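Long-range contacts in uncharacterized protein (Bacteroides caccae, PDB 4L7A), which is of uncharacterised function but probably acts as a zinc-dependent metallopeptidase: residues Tyr35-Lys40 / Cys72-Tyr77; Pro91-Leu96 / Gly115-Leu120; Val158-Ile163 / Leu233-Lys238; Gly185-Tyr190 / Pro227-Lys232. One frame throughout, in Å; residues are numbered along the deposited sequence. Where two conformers were deposited one is given.

Contact 1: Tyr35-Lys40 / Cys72-Tyr77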
loop_
_atom_site.group_PDB
_atom_site.type_symbol
_atom_site.label_atom_id
_atom_site.label_comp_id
_atom_site.label_asym_id
_atom_site.label_seq_id
_atom_site.Cartn_x
_atom_site.Cartn_y
_atom_site.Cartn_z
ATOM N N TYR A 35 -2.863 15.791 6.186
ATOM C CA TYR A 35 -3.607 14.523 6.074
ATOM C C TYR A 35 -4.186 13.956 7.361
ATOM O O TYR A 35 -4.855 12.923 7.340
ATOM C CB TYR A 35 -2.657 13.464 5.500
ATOM C CG TYR A 35 -1.929 13.885 4.267
ATOM C CD1 TYR A 35 -2.617 14.078 3.073
ATOM C CD2 TYR A 35 -0.576 14.055 4.266
ATOM C CE1 TYR A 35 -1.989 14.440 1.959
ATOM C CE2 TYR A 35 0.097 14.402 3.111
ATOM C CZ TYR A 35 -0.626 14.620 1.983
ATOM O OH TYR A 35 0.002 14.950 0.838
ATOM N N ASN A 36 -3.896 14.597 8.483
ATOM C CA ASN A 36 -4.301 14.087 9.808
ATOM C C ASN A 36 -3.791 12.661 10.054
ATOM O O ASN A 36 -4.487 11.818 10.563
ATOM C CB ASN A 36 -5.827 14.170 10.004
ATOM C CG ASN A 36 -6.359 15.569 9.791
ATOM O OD1 ASN A 36 -7.421 15.760 9.226
ATOM N ND2 ASN A 36 -5.611 16.553 10.223
ATOM N N ILE A 37 -2.556 12.402 9.679
ATOM C CA ILE A 37 -1.925 11.110 9.918
ATOM C C ILE A 37 -0.891 11.269 11.001
ATOM O O ILE A 37 -0.036 12.124 10.944
ATOM C CB ILE A 37 -1.243 10.532 8.658
ATOM C CG1 ILE A 37 -2.271 10.268 7.564
ATOM C CG2 ILE A 37 -0.523 9.268 9.003
ATOM C CD1 ILE A 37 -1.661 10.006 6.183
ATOM N N ASP A 38 -0.933 10.394 11.977
ATOM C CA ASP A 38 0.068 10.414 13.022
ATOM C C ASP A 38 1.120 9.406 12.618
ATOM O O ASP A 38 0.898 8.185 12.676
ATOM C CB ASP A 38 -0.651 10.110 14.342
ATOM C CG ASP A 38 0.238 10.187 15.566
ATOM O OD1 ASP A 38 1.384 10.701 15.514
ATOM O OD2 ASP A 38 -0.230 9.685 16.606
ATOM N N PHE A 39 2.290 9.877 12.226
ATOM C CA PHE A 39 3.408 8.995 11.849
ATOM C C PHE A 39 4.394 8.831 13.001
ATOM O O PHE A 39 5.064 9.769 13.369
ATOM C CB PHE A 39 4.092 9.616 10.645
ATOM C CG PHE A 39 5.133 8.750 9.948
ATOM C CD1 PHE A 39 6.377 8.525 10.503
ATOM C CD2 PHE A 39 4.910 8.281 8.638
ATOM C CE1 PHE A 39 7.326 7.818 9.819
ATOM C CE2 PHE A 39 5.876 7.556 7.944
ATOM C CZ PHE A 39 7.081 7.311 8.561
ATOM N N LYS A 40 4.511 7.634 13.557
ATOM C CA LYS A 40 5.323 7.435 14.758
ATOM C C LYS A 40 6.586 6.622 14.472
ATOM O O LYS A 40 6.530 5.569 13.825
ATOM C CB LYS A 40 4.507 6.739 15.833
ATOM C CG LYS A 40 3.243 7.466 16.236
ATOM C CD LYS A 40 2.756 6.956 17.567
ATOM C CE LYS A 40 1.397 7.517 17.928
ATOM N NZ LYS A 40 0.923 6.873 19.172
ATOM N N CYS A 72 5.451 8.622 -2.889
ATOM C CA CYS A 72 4.965 7.524 -3.744
ATOM C C CYS A 72 3.500 7.114 -3.556
ATOM O O CYS A 72 2.913 6.435 -4.428
ATOM C CB CYS A 72 5.842 6.320 -3.543
ATOM S SG CYS A 72 7.535 6.619 -4.053
ATOM N N TRP A 73 2.908 7.524 -2.455
ATOM C CA TRP A 73 1.487 7.279 -2.183
ATOM C C TRP A 73 0.756 8.610 -1.965
ATOM O O TRP A 73 -0.051 9.022 -2.822
ATOM C CB TRP A 73 1.266 6.230 -1.081
ATOM C CG TRP A 73 0.034 6.458 -0.302
ATOM C CD1 TRP A 73 -1.236 6.629 -0.774
ATOM C CD2 TRP A 73 -0.029 6.622 1.092
ATOM N NE1 TRP A 73 -2.084 6.941 0.273
ATOM C CE2 TRP A 73 -1.347 6.903 1.432
ATOM C CE3 TRP A 73 0.913 6.503 2.113
ATOM C CZ2 TRP A 73 -1.755 7.061 2.771
ATOM C CZ3 TRP A 73 0.501 6.735 3.448
ATOM C CH2 TRP A 73 -0.813 7.011 3.733
ATOM N N LEU A 74 1.089 9.333 -0.889
ATOM C CA LEU A 74 0.287 10.484 -0.496
ATOM C C LEU A 74 0.268 11.559 -1.575
ATOM O O LEU A 74 -0.785 11.977 -1.972
ATOM C CB LEU A 74 0.779 11.079 0.799
ATOM C CG LEU A 74 0.470 10.304 2.066
ATOM C CD1 LEU A 74 1.319 10.829 3.204
ATOM C CD2 LEU A 74 -0.974 10.419 2.444
ATOM N N GLU A 75 1.425 11.890 -2.131
ATOM C CA GLU A 75 1.497 12.840 -3.216
ATOM C C GLU A 75 0.941 12.345 -4.542
ATOM O O GLU A 75 0.538 13.170 -5.373
ATOM C CB GLU A 75 2.908 13.386 -3.407
ATOM C CG GLU A 75 3.293 14.410 -2.335
ATOM C CD GLU A 75 4.704 14.950 -2.576
ATOM O OE1 GLU A 75 5.103 15.193 -3.733
ATOM O OE2 GLU A 75 5.441 15.076 -1.622
ATOM N N ALA A 76 0.886 11.026 -4.731
ATOM C CA ALA A 76 0.350 10.474 -5.966
ATOM C C ALA A 76 -1.160 10.598 -5.995
ATOM O O ALA A 76 -1.797 11.005 -6.976
ATOM C CB ALA A 76 0.794 9.003 -6.124
ATOM N N TYR A 77 -1.735 10.207 -4.896
ATOM C CA TYR A 77 -3.152 10.360 -4.671
ATOM C C TYR A 77 -3.540 11.840 -4.757
ATOM O O TYR A 77 -4.546 12.154 -5.393
ATOM C CB TYR A 77 -3.542 9.765 -3.326
ATOM C CG TYR A 77 -3.693 8.240 -3.270
ATOM C CD1 TYR A 77 -3.006 7.389 -4.131
ATOM C CD2 TYR A 77 -4.532 7.645 -2.296
ATOM C CE1 TYR A 77 -3.168 5.963 -4.055
ATOM C CE2 TYR A 77 -4.670 6.286 -2.185
ATOM C CZ TYR A 77 -3.998 5.439 -3.074
ATOM O OH TYR A 77 -4.201 4.113 -2.954
#
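Segment 35-40 leaves its helix at Asn36, whose positive phi of 56° turns the chain into strand 38-40; segment 72-77 is helical, with a wider pi-type turn at 72-74. The backbones stay well separated, Tyr35 CA lying 8.6 Å from Leu74 CA, so side-chain tips make the contact. Leu74 CD2 stands over the centre of the Tyr35 ring, 3.9 Å from the centroid and 5° off the normal, a CH-pi contact, while Leu74 CD1 reaches Tyr35 CE2 at 3.8 Å. The same CD2 methyl meets Ile37 CD1 at 3.8 Å, so it sits in the corner between ring and isoleucine. Helix 59-81 is thereby fastened to the approach to strand 38-40, at one edge of the mixed sheet. An alanine at Tyr35, lacking the ring and the hydroxyl that hydrogen-bonds to Asp78, would probably loosen the seating of Leu74 and the tie to that aspartate. Ile37 CD1 also touches Trp73 CH2 at 4.0 Å, obliquely to the indole, which stacks on Phe146 of helix 131-153.

Contact 2: Pro91-Leu96 / Gly115-Leu120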
loop_
_atom_site.group_PDB
_atom_site.type_symbol
_atom_site.label_atom_id
_atom_site.label_comp_id
_atom_site.label_asym_id
_atom_site.label_seq_id
_atom_site.Cartn_x
_atom_site.Cartn_y
_atom_site.Cartn_z
ATOM N N PRO A 91 -4.837 6.154 6.424
ATOM C CA PRO A 91 -4.911 5.557 7.727
ATOM C C PRO A 91 -4.873 6.685 8.766
ATOM O O PRO A 91 -4.467 7.783 8.456
ATOM C CB PRO A 91 -3.609 4.750 7.809
ATOM C CG PRO A 91 -2.641 5.532 7.019
ATOM C CD PRO A 91 -3.456 6.246 5.914
ATOM N N LYS A 92 -5.217 6.396 10.004
ATOM C CA LYS A 92 -5.003 7.370 11.113
ATOM C C LYS A 92 -3.585 7.380 11.674
ATOM O O LYS A 92 -3.099 8.397 12.183
ATOM C CB LYS A 92 -5.957 7.100 12.294
ATOM C CG LYS A 92 -7.458 7.033 11.939
ATOM C CD LYS A 92 -8.062 8.387 11.513
ATOM C CE LYS A 92 -8.958 8.261 10.232
ATOM N NZ LYS A 92 -8.686 9.438 9.343
ATOM N N VAL A 93 -2.933 6.222 11.661
ATOM C CA VAL A 93 -1.618 6.077 12.285
ATOM C C VAL A 93 -0.716 5.164 11.462
ATOM O O VAL A 93 -1.187 4.145 10.916
ATOM C CB VAL A 93 -1.773 5.503 13.724
ATOM C CG1 VAL A 93 -0.406 5.207 14.336
ATOM C CG2 VAL A 93 -2.503 6.474 14.621
ATOM N N ILE A 94 0.541 5.573 11.309
ATOM C CA ILE A 94 1.598 4.773 10.694
ATOM C C ILE A 94 2.685 4.609 11.773
ATOM O O ILE A 94 3.029 5.608 12.434
ATOM C CB ILE A 94 2.128 5.413 9.424
ATOM C CG1 ILE A 94 1.050 5.464 8.352
ATOM C CG2 ILE A 94 3.252 4.592 8.851
ATOM C CD1 ILE A 94 1.356 6.413 7.215
ATOM N N HIS A 95 3.109 3.369 12.075
ATOM C CA HIS A 95 4.200 3.149 13.055
ATOM C C HIS A 95 5.326 2.535 12.293
ATOM O O HIS A 95 5.077 1.653 11.498
ATOM C CB HIS A 95 3.837 2.102 14.093
ATOM C CG HIS A 95 2.897 2.583 15.139
ATOM N ND1 HIS A 95 2.506 1.789 16.199
ATOM C CD2 HIS A 95 2.311 3.785 15.336
ATOM C CE1 HIS A 95 1.695 2.473 16.995
ATOM N NE2 HIS A 95 1.565 3.690 16.493
ATOM N N LEU A 96 6.539 2.969 12.531
ATOM C CA LEU A 96 7.711 2.271 12.024
ATOM C C LEU A 96 8.322 1.540 13.196
ATOM O O LEU A 96 8.492 2.120 14.281
ATOM C CB LEU A 96 8.744 3.225 11.455
ATOM C CG LEU A 96 8.307 4.178 10.386
ATOM C CD1 LEU A 96 9.527 4.842 9.778
ATOM C CD2 LEU A 96 7.541 3.432 9.306
ATOM N N GLY A 115 -10.024 4.512 12.967
ATOM C CA GLY A 115 -9.731 4.034 11.617
ATOM C C GLY A 115 -8.529 3.110 11.628
ATOM O O GLY A 115 -8.270 2.437 12.621
ATOM N N LEU A 116 -7.753 3.163 10.543
ATOM C CA LEU A 116 -6.696 2.216 10.286
ATOM C C LEU A 116 -5.340 2.615 10.868
ATOM O O LEU A 116 -4.906 3.783 10.753
ATOM C CB LEU A 116 -6.527 2.040 8.774
ATOM C CG LEU A 116 -5.473 1.087 8.247
ATOM C CD1 LEU A 116 -5.804 -0.336 8.586
ATOM C CD2 LEU A 116 -5.410 1.262 6.787
ATOM N N LYS A 117 -4.685 1.625 11.500
ATOM C CA LYS A 117 -3.294 1.707 11.833
ATOM C C LYS A 117 -2.452 0.763 10.947
ATOM O O LYS A 117 -2.813 -0.379 10.760
ATOM C CB LYS A 117 -3.115 1.357 13.284
ATOM C CG LYS A 117 -1.658 1.370 13.722
ATOM C CD LYS A 117 -1.518 1.181 15.215
ATOM C CE LYS A 117 -1.431 -0.286 15.562
ATOM N NZ LYS A 117 -1.926 -0.558 16.968
ATOM N N VAL A 118 -1.388 1.279 10.350
ATOM C CA VAL A 118 -0.423 0.495 9.539
ATOM C C VAL A 118 0.932 0.544 10.254
ATOM O O VAL A 118 1.422 1.621 10.585
ATOM C CB VAL A 118 -0.261 1.053 8.125
ATOM C CG1 VAL A 118 0.670 0.171 7.255
ATOM C CG2 VAL A 118 -1.559 1.105 7.367
ATOM N N THR A 119 1.529 -0.607 10.470
ATOM C CA THR A 119 2.831 -0.691 11.028
ATOM C C THR A 119 3.749 -1.245 9.981
ATOM O O THR A 119 3.431 -2.244 9.371
ATOM C CB THR A 119 2.844 -1.638 12.227
ATOM O OG1 THR A 119 1.990 -1.094 13.235
ATOM C CG2 THR A 119 4.240 -1.793 12.786
ATOM N N LEU A 120 4.875 -0.591 9.757
ATOM C CA LEU A 120 5.836 -1.059 8.829
ATOM C C LEU A 120 7.100 -1.466 9.587
ATOM O O LEU A 120 7.642 -0.680 10.369
ATOM C CB LEU A 120 6.188 0.026 7.847
ATOM C CG LEU A 120 5.046 0.743 7.136
ATOM C CD1 LEU A 120 5.601 1.808 6.259
ATOM C CD2 LEU A 120 4.285 -0.277 6.308
#
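Backbone hydrogen bonds define this pairing of two parallel strands, whose axes approach to 4.6 Å at an angle of 17°. Val93 O accepts from Val118 N at 2.9 Å, Val118 O from His95 N at 2.8 Å, and His95 O from Leu120 N at 2.8 Å, the last nearly along the C=O axis. At the start, Leu116 O is gripped twice in its carbonyl plane: Lys92 N comes close, at 2.7 Å, but bent (133° at the hydrogen), whereas the straighter bond from Val93 N is longer, at 3.3 Å. CA-H...O contacts, such as Ile94 CA to Val118 O, fill the gaps between these bonds.

On the face bearing Val93, His95, Lys117 and Thr119, the lysine chain bends at chi3 (89°) and lays CD over one face of the imidazole, 3.9 Å from His95 CE1. The nearby ammonium may disfavour the doubly protonated, charged form of the histidine. An alanine at His95 has no ring for Lys117 CD to lie on and would probably leave the lysine chain less well held.

Apolar contacts dominate the face bearing Ile94, Leu96, Val118 and Leu120, where Leu96 CD2 meets Leu120 CB at 3.9 Å. This face packs on helices 59-81 and 131-153; Leu116 touches Glu145 in the latter's HExxH sequence, the zincin signature, and strands 38-40 and 107-112 flank the pair.

Contact 3: Val158-Ile163 / Leu233-Lys238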
loop_
_atom_site.group_PDB
_atom_site.type_symbol
_atom_site.label_atom_id
_atom_site.label_comp_id
_atom_site.label_asym_id
_atom_site.label_seq_id
_atom_site.Cartn_x
_atom_site.Cartn_y
_atom_site.Cartn_z
ATOM N N VAL A 158 -22.700 -3.741 -6.787
ATOM C CA VAL A 158 -23.022 -5.080 -6.346
ATOM C C VAL A 158 -22.797 -6.089 -7.445
ATOM O O VAL A 158 -22.504 -7.242 -7.160
ATOM C CB VAL A 158 -24.490 -5.209 -5.829
ATOM C CG1 VAL A 158 -24.687 -4.315 -4.626
ATOM C CG2 VAL A 158 -25.520 -4.867 -6.911
ATOM N N ASP A 159 -22.930 -5.674 -8.693
ATOM C CA ASP A 159 -22.668 -6.609 -9.800
ATOM C C ASP A 159 -21.231 -7.173 -9.858
ATOM O O ASP A 159 -21.034 -8.206 -10.467
ATOM C CB ASP A 159 -23.025 -5.973 -11.140
ATOM C CG ASP A 159 -24.543 -5.885 -11.390
ATOM O OD1 ASP A 159 -25.384 -6.472 -10.654
ATOM O OD2 ASP A 159 -24.876 -5.220 -12.375
ATOM N N TYR A 160 -20.251 -6.542 -9.204
ATOM C CA TYR A 160 -18.874 -7.050 -9.187
ATOM C C TYR A 160 -18.871 -8.431 -8.603
ATOM O O TYR A 160 -18.166 -9.331 -9.103
ATOM C CB TYR A 160 -17.930 -6.148 -8.356
ATOM C CG TYR A 160 -16.489 -6.509 -8.451
ATOM C CD1 TYR A 160 -15.955 -7.510 -7.664
ATOM C CD2 TYR A 160 -15.638 -5.838 -9.323
ATOM C CE1 TYR A 160 -14.612 -7.847 -7.782
ATOM C CE2 TYR A 160 -14.324 -6.136 -9.423
ATOM C CZ TYR A 160 -13.809 -7.141 -8.672
ATOM O OH TYR A 160 -12.483 -7.439 -8.800
ATOM N N ASP A 161 -19.645 -8.588 -7.540
ATOM C CA ASP A 161 -19.701 -9.824 -6.806
ATOM C C ASP A 161 -20.165 -10.982 -7.640
ATOM O O ASP A 161 -19.802 -12.112 -7.355
ATOM C CB ASP A 161 -20.653 -9.680 -5.634
ATOM C CG ASP A 161 -20.141 -8.723 -4.570
ATOM O OD1 ASP A 161 -19.116 -8.058 -4.728
ATOM O OD2 ASP A 161 -20.784 -8.585 -3.536
ATOM N N LYS A 162 -20.971 -10.733 -8.661
ATOM C CA LYS A 162 -21.485 -11.838 -9.461
ATOM C C LYS A 162 -20.477 -12.379 -10.451
ATOM O O LYS A 162 -20.593 -13.535 -10.875
ATOM C CB LYS A 162 -22.682 -11.402 -10.312
ATOM C CG LYS A 162 -23.855 -10.960 -9.528
ATOM C CD LYS A 162 -24.928 -10.531 -10.506
ATOM C CE LYS A 162 -26.159 -10.037 -9.798
ATOM N NZ LYS A 162 -27.172 -9.725 -10.853
ATOM N N ILE A 163 -19.525 -11.540 -10.857
ATOM C CA ILE A 163 -18.640 -11.899 -11.956
ATOM C C ILE A 163 -17.987 -13.281 -11.727
ATOM O O ILE A 163 -18.034 -14.133 -12.598
ATOM C CB ILE A 163 -17.581 -10.834 -12.216
ATOM C CG1 ILE A 163 -18.265 -9.570 -12.743
ATOM C CG2 ILE A 163 -16.591 -11.300 -13.269
ATOM C CD1 ILE A 163 -17.422 -8.350 -12.669
ATOM N N LEU A 233 -11.536 -5.081 -14.039
ATOM C CA LEU A 233 -10.761 -3.837 -14.112
ATOM C C LEU A 233 -11.550 -2.692 -14.702
ATOM O O LEU A 233 -11.418 -1.556 -14.235
ATOM C CB LEU A 233 -9.463 -4.051 -14.872
ATOM C CG LEU A 233 -8.603 -2.823 -15.121
ATOM C CD1 LEU A 233 -7.998 -2.283 -13.838
ATOM C CD2 LEU A 233 -7.473 -3.162 -16.122
ATOM N N ALA A 234 -12.375 -2.959 -15.722
ATOM C CA ALA A 234 -13.159 -1.885 -16.296
ATOM C C ALA A 234 -14.143 -1.364 -15.245
ATOM O O ALA A 234 -14.367 -0.146 -15.103
ATOM C CB ALA A 234 -13.884 -2.345 -17.502
HETATM N N MSE A 235 -14.723 -2.282 -14.492
HETATM C CA MSE A 235 -15.689 -1.907 -13.468
HETATM C C MSE A 235 -15.043 -1.082 -12.336
HETATM O O MSE A 235 -15.600 -0.084 -11.873
HETATM C CB MSE A 235 -16.351 -3.145 -12.901
HETATM C CG MSE A 235 -17.587 -2.770 -12.070
HETATM SE SE MSE A 235 -18.723 -4.323 -11.669
HETATM C CE MSE A 235 -19.315 -4.773 -13.437
ATOM N N VAL A 236 -13.850 -1.484 -11.916
ATOM C CA VAL A 236 -13.066 -0.697 -10.943
ATOM C C VAL A 236 -12.727 0.714 -11.481
ATOM O O VAL A 236 -12.912 1.702 -10.781
ATOM C CB VAL A 236 -11.755 -1.420 -10.537
ATOM C CG1 VAL A 236 -10.889 -0.555 -9.599
ATOM C CG2 VAL A 236 -12.095 -2.709 -9.822
ATOM N N LYS A 237 -12.200 0.789 -12.699
ATOM C CA LYS A 237 -11.948 2.074 -13.309
ATOM C C LYS A 237 -13.208 2.958 -13.255
ATOM O O LYS A 237 -13.131 4.134 -12.902
ATOM C CB LYS A 237 -11.486 1.897 -14.727
ATOM C CG LYS A 237 -10.044 1.494 -14.840
ATOM C CD LYS A 237 -9.658 1.320 -16.347
ATOM C CE LYS A 237 -8.150 1.017 -16.456
ATOM N NZ LYS A 237 -7.839 0.354 -17.777
ATOM N N LYS A 238 -14.353 2.387 -13.622
ATOM C CA LYS A 238 -15.606 3.114 -13.656
ATOM C C LYS A 238 -16.031 3.568 -12.262
ATOM O O LYS A 238 -16.457 4.684 -12.086
ATOM C CB LYS A 238 -16.687 2.254 -14.313
ATOM C CG LYS A 238 -18.077 2.935 -14.379
ATOM C CD LYS A 238 -19.078 2.161 -15.259
ATOM C CE LYS A 238 -20.532 2.566 -14.957
ATOM N NZ LYS A 238 -20.802 4.012 -15.227
#
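Met235, present as selenomethionine, sets its selenium against the backbone and ring edge of Tyr160. The SE atom is 3.7 Å from Tyr160 N and 3.9 Å from Tyr160 CB; it lies 5.4 Å from the ring centroid and 75° off the normal, which makes this an edge-on Met-aromatic contact. CG of Met235 is anti to its backbone N (chi1 -167°) and chi2 is also extended, so the chain projects straight from helix 211-244 before chi3, at -66°, turns the methyl aside. That bend brings Met235 CE tip to tip with Ile163 CD1 at 4.1 Å. The contact thus joins the short, weakly bonded helix 160-163 to the long helix 211-244, in a mainly helical part of this putative metallopeptidase. Tyr160 CG is likewise anti to its backbone N, which carries the ring across to Val236, whose CG2 meets Tyr160 CE2 obliquely at 4.1 Å. Beyond the ring, the Tyr160 hydroxyl hydrogen-bonds to Asp198 OD1 of helix 195-208, and Ile199 and Val202 of that helix also touch the tyrosine.

Contact 4: Gly185-Tyr190 / Pro227-Lys232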
loop_
_atom_site.group_PDB
_atom_site.type_symbol
_atom_site.label_atom_id
_atom_site.label_comp_id
_atom_site.label_asym_id
_atom_site.label_seq_id
_atom_site.Cartn_x
_atom_site.Cartn_y
_atom_site.Cartn_z
ATOM N N GLY A 185 -10.094 -15.599 -13.265
ATOM C CA GLY A 185 -10.280 -14.159 -13.184
ATOM C C GLY A 185 -9.819 -13.538 -11.875
ATOM O O GLY A 185 -10.283 -12.481 -11.484
ATOM N N PHE A 186 -8.924 -14.213 -11.168
ATOM C CA PHE A 186 -8.381 -13.689 -9.904
ATOM C C PHE A 186 -6.940 -13.281 -10.117
ATOM O O PHE A 186 -6.118 -14.110 -10.591
ATOM C CB PHE A 186 -8.443 -14.770 -8.813
ATOM C CG PHE A 186 -9.857 -15.187 -8.448
ATOM C CD1 PHE A 186 -10.826 -14.225 -8.155
ATOM C CD2 PHE A 186 -10.218 -16.504 -8.420
ATOM C CE1 PHE A 186 -12.101 -14.586 -7.835
ATOM C CE2 PHE A 186 -11.507 -16.866 -8.099
ATOM C CZ PHE A 186 -12.451 -15.916 -7.839
ATOM N N VAL A 187 -6.621 -12.025 -9.775
ATOM C CA VAL A 187 -5.274 -11.515 -9.941
ATOM C C VAL A 187 -4.236 -12.072 -8.972
ATOM O O VAL A 187 -3.053 -12.010 -9.258
ATOM C CB VAL A 187 -5.203 -9.963 -9.936
ATOM C CG1 VAL A 187 -5.879 -9.389 -11.198
ATOM C CG2 VAL A 187 -5.822 -9.334 -8.652
ATOM N N THR A 188 -4.675 -12.603 -7.840
ATOM C CA THR A 188 -3.828 -13.243 -6.852
ATOM C C THR A 188 -4.650 -14.312 -6.161
ATOM O O THR A 188 -5.873 -14.298 -6.225
ATOM C CB THR A 188 -3.404 -12.244 -5.721
ATOM O OG1 THR A 188 -4.557 -11.695 -5.065
ATOM C CG2 THR A 188 -2.569 -11.165 -6.246
ATOM N N PRO A 189 -4.009 -15.220 -5.446
ATOM C CA PRO A 189 -4.790 -16.188 -4.636
ATOM C C PRO A 189 -5.732 -15.525 -3.675
ATOM O O PRO A 189 -6.888 -15.939 -3.564
ATOM C CB PRO A 189 -3.705 -16.928 -3.856
ATOM C CG PRO A 189 -2.543 -16.946 -4.827
ATOM C CD PRO A 189 -2.583 -15.569 -5.495
ATOM N N TYR A 190 -5.265 -14.478 -2.989
ATOM C CA TYR A 190 -6.102 -13.744 -2.027
ATOM C C TYR A 190 -7.333 -13.078 -2.633
ATOM O O TYR A 190 -8.387 -13.002 -1.999
ATOM C CB TYR A 190 -5.243 -12.687 -1.312
ATOM C CG TYR A 190 -5.879 -12.096 -0.110
ATOM C CD1 TYR A 190 -6.404 -12.887 0.875
ATOM C CD2 TYR A 190 -5.862 -10.760 0.104
ATOM C CE1 TYR A 190 -6.961 -12.334 2.005
ATOM C CE2 TYR A 190 -6.441 -10.199 1.249
ATOM C CZ TYR A 190 -6.951 -10.968 2.170
ATOM O OH TYR A 190 -7.491 -10.404 3.312
ATOM N N PRO A 227 -10.638 -12.170 -20.215
ATOM C CA PRO A 227 -11.857 -11.370 -20.270
ATOM C C PRO A 227 -12.474 -11.110 -18.891
ATOM O O PRO A 227 -13.124 -10.078 -18.723
ATOM C CB PRO A 227 -12.821 -12.239 -21.094
ATOM C CG PRO A 227 -12.004 -13.249 -21.749
ATOM C CD PRO A 227 -10.794 -13.453 -20.920
ATOM N N ILE A 228 -12.328 -12.055 -17.948
ATOM C CA ILE A 228 -12.866 -11.867 -16.627
ATOM C C ILE A 228 -12.102 -10.741 -15.853
ATOM O O ILE A 228 -12.721 -9.861 -15.241
ATOM C CB ILE A 228 -12.879 -13.167 -15.846
ATOM C CG1 ILE A 228 -13.780 -14.205 -16.536
ATOM C CG2 ILE A 228 -13.466 -12.909 -14.495
ATOM C CD1 ILE A 228 -13.538 -15.657 -16.070
ATOM N N ILE A 229 -10.779 -10.772 -15.929
ATOM C CA ILE A 229 -9.956 -9.734 -15.349
ATOM C C ILE A 229 -10.232 -8.387 -16.029
ATOM O O ILE A 229 -10.373 -7.362 -15.326
ATOM C CB ILE A 229 -8.510 -10.080 -15.373
ATOM C CG1 ILE A 229 -8.278 -11.273 -14.465
ATOM C CG2 ILE A 229 -7.652 -8.920 -14.844
ATOM C CD1 ILE A 229 -6.920 -11.890 -14.597
ATOM N N ASP A 230 -10.352 -8.394 -17.360
ATOM C CA ASP A 230 -10.689 -7.187 -18.090
ATOM C C ASP A 230 -12.016 -6.574 -17.601
ATOM O O ASP A 230 -12.104 -5.381 -17.358
ATOM C CB ASP A 230 -10.762 -7.467 -19.601
ATOM C CG ASP A 230 -9.360 -7.697 -20.222
ATOM O OD1 ASP A 230 -8.379 -7.109 -19.703
ATOM O OD2 ASP A 230 -9.260 -8.437 -21.230
ATOM N N GLN A 231 -13.022 -7.404 -17.404
ATOM C CA GLN A 231 -14.316 -6.909 -16.955
ATOM C C GLN A 231 -14.241 -6.287 -15.537
ATOM O O GLN A 231 -14.814 -5.214 -15.284
ATOM C CB GLN A 231 -15.313 -8.061 -16.986
ATOM C CG GLN A 231 -16.672 -7.667 -16.520
ATOM C CD GLN A 231 -17.623 -8.841 -16.529
ATOM O OE1 GLN A 231 -17.270 -9.941 -16.907
ATOM N NE2 GLN A 231 -18.842 -8.591 -16.140
ATOM N N LYS A 232 -13.545 -6.972 -14.623
ATOM C CA LYS A 232 -13.335 -6.472 -13.269
ATOM C C LYS A 232 -12.606 -5.146 -13.258
ATOM O O LYS A 232 -13.023 -4.162 -12.585
ATOM C CB LYS A 232 -12.545 -7.506 -12.432
ATOM C CG LYS A 232 -13.376 -8.723 -12.123
ATOM C CD LYS A 232 -12.583 -9.781 -11.348
ATOM C CE LYS A 232 -13.472 -10.891 -10.914
ATOM N NZ LYS A 232 -12.697 -12.013 -10.219
#
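Two sets of torsions bring the key groups together. Lys232 places CG anti to its carbonyl carbon (chi1 -70°) and then runs fully extended, so its ammonium is carried a whole chain length from helix 211-244; the backbone angles of Gly185 (phi 90°) present its carbonyl to the ammonium. Lys232 NZ donates to Gly185 O at 2.8 Å, arriving 50° out of the carbonyl plane and therefore not along a lone pair. A salt bridge to Asp198 and a hydrogen bond to Ser164 also hold this buried ammonium, and these anchors would be expected to stabilise its charge. NZ lies 3.6 Å from Phe186 CD1 as well, oblique to the ring.

Next to this bond the backbone of Gly185 presses directly on the helix: its CA is 3.7 Å from Ile228 CG2 and equally 3.7 Å from Ile229 CG1. A beta carbon on Gly185 would fall 2.2 Å from Ile228 CG2, a clash, and would jam against the preceding carbonyl oxygen, so both the neighbour and the backbone demand glycine. Farther along the loop, the Val187 and Ile229 side chains cross obliquely, CG1 of Val187 4.1 Å from CG2 of Ile229.

The positive phi and the bonding of the Gly185 and Phe186 amides identify a Schellman motif, with Gly185 as the C-prime residue closing a helix whose end is packed against helix 211-244.

How the contacts relate
The four contacts form two pairs, each with centres 10 Å apart, while centres of different pairs are 28 to 29 Å apart. Contacts 1 and 2 come first and in series along the chain; they share the mixed sheet, where strands 38-40 and 93-98 are neighbours, and Lys40 N probably hydrogen-bonds to Ile94 O at 2.8 Å. Contact 4 is nested within the loop closed by contact 3, and both use helix 211-244, with Ile163 packing on Ile228 and Lys232. Helix 131-153, bearing the HExxH sequence, lies between the pairs in the chain. Such a division into a sheet-containing part and a helical part is consistent with the zincin architecture.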